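Side-chain contacts in alcohol dehydrogenase (Escherichia coli, PDB 5VM2), which is probably a zinc-containing oxidoreductase of the alcohol dehydrogenase family that uses NAD(H) or NADP(H), its substrate specificity unknown: residues Ala6-Gln9 with Thr13-Ile16; Val216-Ala221 with Ile226-Gln231; His317-Arg322 with Phe328-Asn333. All blocks are in the same frame, centred on the assembly; numbering follows the deposited sequence.

Contact 1. Residues Ala6-Gln9 with Thr13-Ile16; sequences AILQ and TMKI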
# COMPACT_ATOMS: atom_id res chain seq x y z
N ALA A 6 -3.01 14.00 -14.73
CA ALA A 6 -4.40 13.86 -14.32
C ALA A 6 -4.59 14.62 -13.01
O ALA A 6 -3.90 14.36 -12.03
CB ALA A 6 -4.78 12.39 -14.15
N ILE A 7 -5.54 15.55 -13.00
CA ILE A 7 -5.76 16.45 -11.88
C ILE A 7 -7.17 16.23 -11.35
O ILE A 7 -8.10 16.00 -12.12
CB ILE A 7 -5.54 17.93 -12.30
CG1 ILE A 7 -4.06 18.27 -12.27
CG2 ILE A 7 -6.32 18.88 -11.41
CD1 ILE A 7 -3.23 17.35 -13.09
N LEU A 8 -7.31 16.30 -10.02
CA LEU A 8 -8.63 16.35 -9.39
C LEU A 8 -9.13 17.79 -9.49
O LEU A 8 -8.86 18.64 -8.64
CB LEU A 8 -8.56 15.88 -7.94
CG LEU A 8 -9.89 15.87 -7.19
CD1 LEU A 8 -10.74 14.68 -7.62
CD2 LEU A 8 -9.66 15.86 -5.69
N GLN A 9 -9.87 18.06 -10.57
CA GLN A 9 -10.40 19.41 -10.80
C GLN A 9 -11.36 19.82 -9.70
O GLN A 9 -11.38 20.98 -9.28
CB GLN A 9 -11.08 19.45 -12.17
CG GLN A 9 -11.80 20.74 -12.50
CD GLN A 9 -12.34 20.72 -13.92
OE1 GLN A 9 -13.49 20.36 -14.15
NE2 GLN A 9 -11.50 21.10 -14.87
N THR A 13 -14.20 14.54 -9.93
CA THR A 13 -14.01 14.93 -11.33
C THR A 13 -12.52 15.06 -11.64
O THR A 13 -11.86 15.99 -11.17
CB THR A 13 -14.74 16.24 -11.63
OG1 THR A 13 -16.12 16.10 -11.28
CG2 THR A 13 -14.61 16.60 -13.10
N MET A 14 -12.01 14.13 -12.44
CA MET A 14 -10.65 14.15 -12.97
C MET A 14 -10.67 14.68 -14.40
O MET A 14 -11.62 14.44 -15.15
CB MET A 14 -10.04 12.75 -12.97
CG MET A 14 -10.13 12.01 -11.65
SD MET A 14 -9.02 12.72 -10.42
CE MET A 14 -7.43 12.42 -11.19
N LYS A 15 -9.60 15.39 -14.77
CA LYS A 15 -9.25 15.52 -16.18
C LYS A 15 -7.74 15.63 -16.32
O LYS A 15 -7.01 15.85 -15.36
CB LYS A 15 -9.93 16.71 -16.88
CG LYS A 15 -11.33 17.00 -16.40
CD LYS A 15 -12.24 17.31 -17.55
CE LYS A 15 -13.57 17.86 -17.07
NZ LYS A 15 -13.45 19.31 -16.80
N ILE A 16 -7.31 15.51 -17.57
CA ILE A 16 -5.90 15.50 -17.95
C ILE A 16 -5.59 16.85 -18.59
O ILE A 16 -6.18 17.21 -19.62
CB ILE A 16 -5.58 14.34 -18.90
CG1 ILE A 16 -5.94 13.00 -18.23
CG2 ILE A 16 -4.12 14.37 -19.33
CD1 ILE A 16 -5.85 11.82 -19.16
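Leu8 and Met14 touch on one face of a beta hairpin, made by strands 3-10 and 13-19 near the N terminus. The strands run antiparallel. Ile7 and Lys15 form the hydrogen-bonded pair: Ile7 N gives a nearly straight bond to Lys15 O at 2.8 Å, and Lys15 N returns one to Ile7 O at 3.1 Å. Ala6 with Ile16 and Leu8 with Met14 are the non-hydrogen-bonded pairs beside it.

The Met14 side chain folds back over the first strand. It bends at both chi2 and chi3. Met14 SD lies 3.8 Å from Leu8 CD1, and Met14 CE lies 4.0 Å from Ala6 CB. The thioether reaches from Leu8 to Ala6, passing over the Ile7 carbonyl between them. Phe46 of helix 41-48 packs on both Leu8 and Met14, which joins this apolar face to the body of the fold. Gln325 OE1 accepts a hydrogen bond from Met14 N.

Near the turn, Gln9 N makes a weak bond to Thr13 O. The Gln9 side chain is extended and crosses that of Lys15 at a slant. Lys15 curls toward it through bends at chi2 and chi4. Lys15 NZ donates to Gln9 OE1 at 2.9 Å, meeting the oxygen from the flank, with a C=O...N angle of 106° and NZ 27° off the amide carbonyl plane.

Contact 2. Residues Val216-Ala221 with Ile226-Gln231; sequences VVINGA and IARCQQ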
# COMPACT_ATOMS: atom_id res chain seq x y z
N VAL A 216 -6.66 -20.88 6.48
CA VAL A 216 -8.10 -20.98 6.61
C VAL A 216 -8.69 -19.64 6.19
O VAL A 216 -8.08 -18.60 6.42
CB VAL A 216 -8.52 -21.34 8.06
CG1 VAL A 216 -10.03 -21.35 8.22
CG2 VAL A 216 -7.93 -22.68 8.48
N VAL A 217 -9.85 -19.67 5.54
CA VAL A 217 -10.56 -18.46 5.17
C VAL A 217 -11.93 -18.48 5.84
O VAL A 217 -12.57 -19.54 5.93
CB VAL A 217 -10.69 -18.30 3.64
CG1 VAL A 217 -9.32 -18.05 3.02
CG2 VAL A 217 -11.33 -19.54 3.02
N ILE A 218 -12.37 -17.33 6.32
CA ILE A 218 -13.57 -17.23 7.14
C ILE A 218 -14.42 -16.09 6.60
O ILE A 218 -13.96 -14.95 6.51
CB ILE A 218 -13.23 -17.01 8.62
CG1 ILE A 218 -12.59 -18.27 9.22
CG2 ILE A 218 -14.47 -16.61 9.41
CD1 ILE A 218 -11.68 -17.99 10.41
N ASN A 219 -15.67 -16.40 6.25
CA ASN A 219 -16.60 -15.39 5.76
C ASN A 219 -17.43 -14.90 6.94
O ASN A 219 -18.37 -15.57 7.37
CB ASN A 219 -17.48 -15.97 4.65
CG ASN A 219 -18.40 -14.93 4.04
OD1 ASN A 219 -18.87 -14.02 4.72
ND2 ASN A 219 -18.66 -15.06 2.74
N GLY A 220 -17.08 -13.71 7.43
CA GLY A 220 -17.75 -13.12 8.58
C GLY A 220 -19.21 -12.79 8.37
O GLY A 220 -19.91 -12.54 9.36
N ALA A 221 -19.68 -12.77 7.12
CA ALA A 221 -21.10 -12.57 6.87
C ALA A 221 -21.88 -13.87 6.95
O ALA A 221 -23.05 -13.86 7.33
CB ALA A 221 -21.30 -11.93 5.49
N ILE A 226 -15.79 -14.81 15.46
CA ILE A 226 -15.11 -15.06 16.72
C ILE A 226 -15.07 -16.55 17.02
O ILE A 226 -14.02 -17.09 17.41
CB ILE A 226 -15.78 -14.25 17.84
CG1 ILE A 226 -15.40 -12.77 17.72
CG2 ILE A 226 -15.37 -14.79 19.20
CD1 ILE A 226 -16.28 -11.84 18.53
N ALA A 227 -16.18 -17.25 16.81
CA ALA A 227 -16.21 -18.70 17.04
C ALA A 227 -15.24 -19.43 16.11
O ALA A 227 -14.50 -20.32 16.54
CB ALA A 227 -17.63 -19.23 16.87
N ARG A 228 -15.24 -19.07 14.83
CA ARG A 228 -14.36 -19.72 13.87
C ARG A 228 -12.89 -19.47 14.20
O ARG A 228 -12.05 -20.36 14.05
CB ARG A 228 -14.68 -19.25 12.45
CG ARG A 228 -16.04 -19.72 11.94
CD ARG A 228 -16.04 -21.21 11.59
NE ARG A 228 -15.01 -21.54 10.61
CZ ARG A 228 -13.87 -22.15 10.91
NH1 ARG A 228 -13.60 -22.50 12.16
NH2 ARG A 228 -12.98 -22.40 9.95
N CYS A 229 -12.57 -18.25 14.66
CA CYS A 229 -11.20 -17.94 15.04
C CYS A 229 -10.80 -18.67 16.32
O CYS A 229 -9.66 -19.13 16.45
CB CYS A 229 -11.03 -16.43 15.21
SG CYS A 229 -10.96 -15.51 13.65
N GLN A 230 -11.72 -18.78 17.28
CA GLN A 230 -11.43 -19.52 18.50
C GLN A 230 -11.18 -21.00 18.20
O GLN A 230 -10.31 -21.63 18.82
CB GLN A 230 -12.57 -19.35 19.50
CG GLN A 230 -12.57 -18.01 20.21
CD GLN A 230 -11.26 -17.74 20.94
OE1 GLN A 230 -10.37 -17.08 20.41
NE2 GLN A 230 -11.15 -18.25 22.16
N GLN A 231 -11.94 -21.57 17.26
CA GLN A 231 -11.63 -22.91 16.79
C GLN A 231 -10.25 -22.95 16.15
O GLN A 231 -9.44 -23.84 16.45
CB GLN A 231 -12.69 -23.38 15.80
CG GLN A 231 -12.36 -24.70 15.12
CD GLN A 231 -13.32 -25.03 13.99
OE1 GLN A 231 -14.43 -24.51 13.93
NE2 GLN A 231 -12.88 -25.90 13.09
O HOH W 1 -14.20 -20.98 7.67
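Strand 216-219 and helix 225-232 run nearly antiparallel, with segment axes 164° apart in direction and 9.4 Å apart at closest approach. Ile218 and Arg228 make most of the contact. Ile218 points at the helix, and its CD1 lies 3.8 Å from Arg228 CB. Its CG1 and CG2 also come close to that carbon, so both branches of the isoleucine meet the root of the arginine. Cys229, the next residue of the helix, touches the same methyl: its SG is 4.1 Å from Ile218 CD1.

The strand is the outermost, on its side, of the six-stranded parallel sheet of the Rossmann-type domain, which probably binds the dinucleotide. It pairs with strand 195-200, and the connection to helix 225-232 leaves from its C-terminal end. Helix 203-211 packs on Val217, which points away from helix 225-232.

Arg228 bends at chi2 (-73°) and chi3 (-57°), which brings the guanidinium to the Val216 end of the strand, where Arg228 NH2 lies 3.6 Å from Val216 CG1, met obliquely. The guanidinium has polar partners too. Its NE forms a salt bridge to Glu223 OE2. Water 1 sits in the guanidinium plane at the edge, accepts from Arg228 NH2 at 3.0 Å, and donates to Val217 O at 2.8 Å, so the arginine is linked to the strand backbone as well as to its apolar side chains. At the strand end, Asn219 OD1 accepts from Ala221 N at 2.8 Å in an Asx turn, and Glu223 OE1 takes the Asn219 backbone N-H.

Contact 3. Residues His317-Arg322 with Phe328-Asn333; sequences HIYDYR and FEESVN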
# COMPACT_ATOMS: atom_id res chain seq x y z
N HIS A 317 -8.02 -5.36 -12.71
CA HIS A 317 -8.46 -4.38 -13.69
C HIS A 317 -7.30 -3.49 -14.09
O HIS A 317 -6.56 -3.00 -13.22
CB HIS A 317 -9.61 -3.52 -13.15
CG HIS A 317 -10.82 -4.30 -12.75
ND1 HIS A 317 -10.97 -4.86 -11.50
CD2 HIS A 317 -11.94 -4.62 -13.44
CE1 HIS A 317 -12.13 -5.49 -11.43
NE2 HIS A 317 -12.74 -5.36 -12.60
N ILE A 318 -7.13 -3.27 -15.39
CA ILE A 318 -6.14 -2.35 -15.93
C ILE A 318 -6.87 -1.32 -16.77
O ILE A 318 -7.59 -1.68 -17.71
CB ILE A 318 -5.07 -3.08 -16.76
CG1 ILE A 318 -4.30 -4.07 -15.89
CG2 ILE A 318 -4.13 -2.08 -17.41
CD1 ILE A 318 -3.37 -4.97 -16.67
N TYR A 319 -6.69 -0.04 -16.44
CA TYR A 319 -7.32 1.08 -17.11
C TYR A 319 -6.29 1.83 -17.95
O TYR A 319 -5.13 1.96 -17.55
CB TYR A 319 -7.97 2.04 -16.11
CG TYR A 319 -8.99 1.40 -15.20
CD1 TYR A 319 -8.61 0.86 -13.98
CD2 TYR A 319 -10.33 1.33 -15.57
CE1 TYR A 319 -9.54 0.27 -13.14
CE2 TYR A 319 -11.26 0.74 -14.74
CZ TYR A 319 -10.86 0.21 -13.53
OH TYR A 319 -11.79 -0.37 -12.70
N ASP A 320 -6.68 2.30 -19.13
CA ASP A 320 -5.83 3.23 -19.86
C ASP A 320 -5.82 4.59 -19.17
O ASP A 320 -6.79 4.98 -18.51
CB ASP A 320 -6.32 3.37 -21.31
CG ASP A 320 -5.85 2.23 -22.20
OD1 ASP A 320 -4.78 1.64 -21.90
OD2 ASP A 320 -6.53 1.91 -23.19
N TYR A 321 -4.71 5.31 -19.34
CA TYR A 321 -4.54 6.59 -18.68
C TYR A 321 -5.59 7.61 -19.12
O TYR A 321 -6.14 8.35 -18.29
CB TYR A 321 -3.12 7.10 -18.94
CG TYR A 321 -2.85 8.54 -18.57
CD1 TYR A 321 -2.83 8.96 -17.25
CD2 TYR A 321 -2.57 9.48 -19.56
CE1 TYR A 321 -2.56 10.28 -16.92
CE2 TYR A 321 -2.30 10.79 -19.25
CZ TYR A 321 -2.30 11.19 -17.93
OH TYR A 321 -2.03 12.51 -17.63
N ARG A 322 -5.90 7.66 -20.42
CA ARG A 322 -6.91 8.64 -20.82
C ARG A 322 -8.29 8.29 -20.29
O ARG A 322 -9.14 9.18 -20.15
CB ARG A 322 -6.94 8.78 -22.34
CG ARG A 322 -8.07 9.68 -22.87
CD ARG A 322 -8.07 9.77 -24.39
NE ARG A 322 -9.43 9.76 -24.94
CZ ARG A 322 -9.73 10.01 -26.21
NH1 ARG A 322 -8.77 10.29 -27.08
NH2 ARG A 322 -10.99 9.98 -26.62
N PHE A 328 -11.54 5.82 -11.71
CA PHE A 328 -11.85 6.23 -10.35
C PHE A 328 -13.32 6.04 -10.02
O PHE A 328 -13.66 5.72 -8.87
CB PHE A 328 -11.42 7.68 -10.12
CG PHE A 328 -9.97 7.81 -9.74
CD1 PHE A 328 -9.56 7.51 -8.45
CD2 PHE A 328 -9.02 8.18 -10.67
CE1 PHE A 328 -8.22 7.62 -8.09
CE2 PHE A 328 -7.69 8.29 -10.32
CZ PHE A 328 -7.29 8.00 -9.03
N GLU A 329 -14.21 6.24 -10.99
CA GLU A 329 -15.62 5.95 -10.77
C GLU A 329 -15.83 4.48 -10.43
O GLU A 329 -16.47 4.14 -9.43
CB GLU A 329 -16.45 6.34 -11.99
CG GLU A 329 -16.53 7.84 -12.22
CD GLU A 329 -17.23 8.20 -13.52
OE1 GLU A 329 -17.67 7.29 -14.24
OE2 GLU A 329 -17.33 9.41 -13.82
N GLU A 330 -15.27 3.58 -11.24
CA GLU A 330 -15.42 2.15 -10.99
C GLU A 330 -14.76 1.73 -9.69
O GLU A 330 -15.26 0.84 -9.00
CB GLU A 330 -14.86 1.34 -12.16
CG GLU A 330 -15.68 1.47 -13.43
CD GLU A 330 -15.27 0.47 -14.49
OE1 GLU A 330 -14.28 -0.26 -14.27
OE2 GLU A 330 -15.93 0.43 -15.55
N SER A 331 -13.64 2.37 -9.33
CA SER A 331 -13.01 2.09 -8.05
C SER A 331 -13.89 2.48 -6.88
O SER A 331 -13.67 2.00 -5.76
CB SER A 331 -11.66 2.81 -7.97
OG SER A 331 -10.79 2.34 -8.98
N VAL A 332 -14.88 3.34 -7.11
CA VAL A 332 -15.88 3.64 -6.09
C VAL A 332 -17.12 2.77 -6.26
O VAL A 332 -17.62 2.17 -5.31
CB VAL A 332 -16.25 5.14 -6.13
CG1 VAL A 332 -17.26 5.47 -5.05
CG2 VAL A 332 -14.99 5.99 -6.00
N ASN A 333 -17.63 2.67 -7.50
CA ASN A 333 -18.90 1.98 -7.73
C ASN A 333 -18.75 0.47 -7.59
O ASN A 333 -19.54 -0.17 -6.89
CB ASN A 333 -19.43 2.34 -9.12
CG ASN A 333 -19.41 3.83 -9.39
OD1 ASN A 333 -19.49 4.64 -8.47
ND2 ASN A 333 -19.29 4.20 -10.66
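Tyr319 OH donates to Glu330 OE1 at 2.9 Å, the one hydrogen bond between these two segments. It joins the first strand and the helix of a beta-alpha-beta unit: strand 315-320, helix 324-333 and strand 340-344. The two strands of the unit lie parallel and side by side, and Tyr319 has backbone hydrogen bonds to Val342 and Lys344.

Tyr319 leaves the strand toward the helix, and Glu330 leaves the helix toward the strand. The glutamate chain is extended beyond CG (chi2 -169°), which brings the carboxylate alongside the ring edge. Glu330 OE1 lies near the ring plane, and Tyr319 CE2 is also close to it, at 3.2 Å. The ring and carboxylate planes are turned 71° apart. The other carboxylate oxygen, OE2, accepts from Gln326 NE2 one turn earlier in the helix. The carboxylate is therefore held at both oxygens, which probably restricts its rotation. Ile338, in the loop before the last strand, packs on Tyr319.

The hydroxyl also rests against the base of the glutamate, with Tyr319 OH 3.6 Å from Glu330 CB. It approaches OE1 on the anti side, 16° out of the carboxylate plane.

From the N terminus, contact 1 closes first, as a tight hairpin across the three residues between 6-9 and 13-16. Contact 2 follows far along the chain and closes the short connection from strand 216-219 to helix 225-232, in the Rossmann-type domain. Contact 3 comes last, closing the step from strand 315-320 into helix 324-333. The three are in series: none encloses or crosses another. Contacts 1 and 3 nevertheless meet in space, with centres 13 Å apart. Ile16 lies against Tyr321 and Arg322, and Met14 against Phe328, so the hairpin packs on the late beta-alpha-beta unit. Contact 2 stands apart, its centre about 42 Å from that of contact 1 and about 32 Å from that of contact 3.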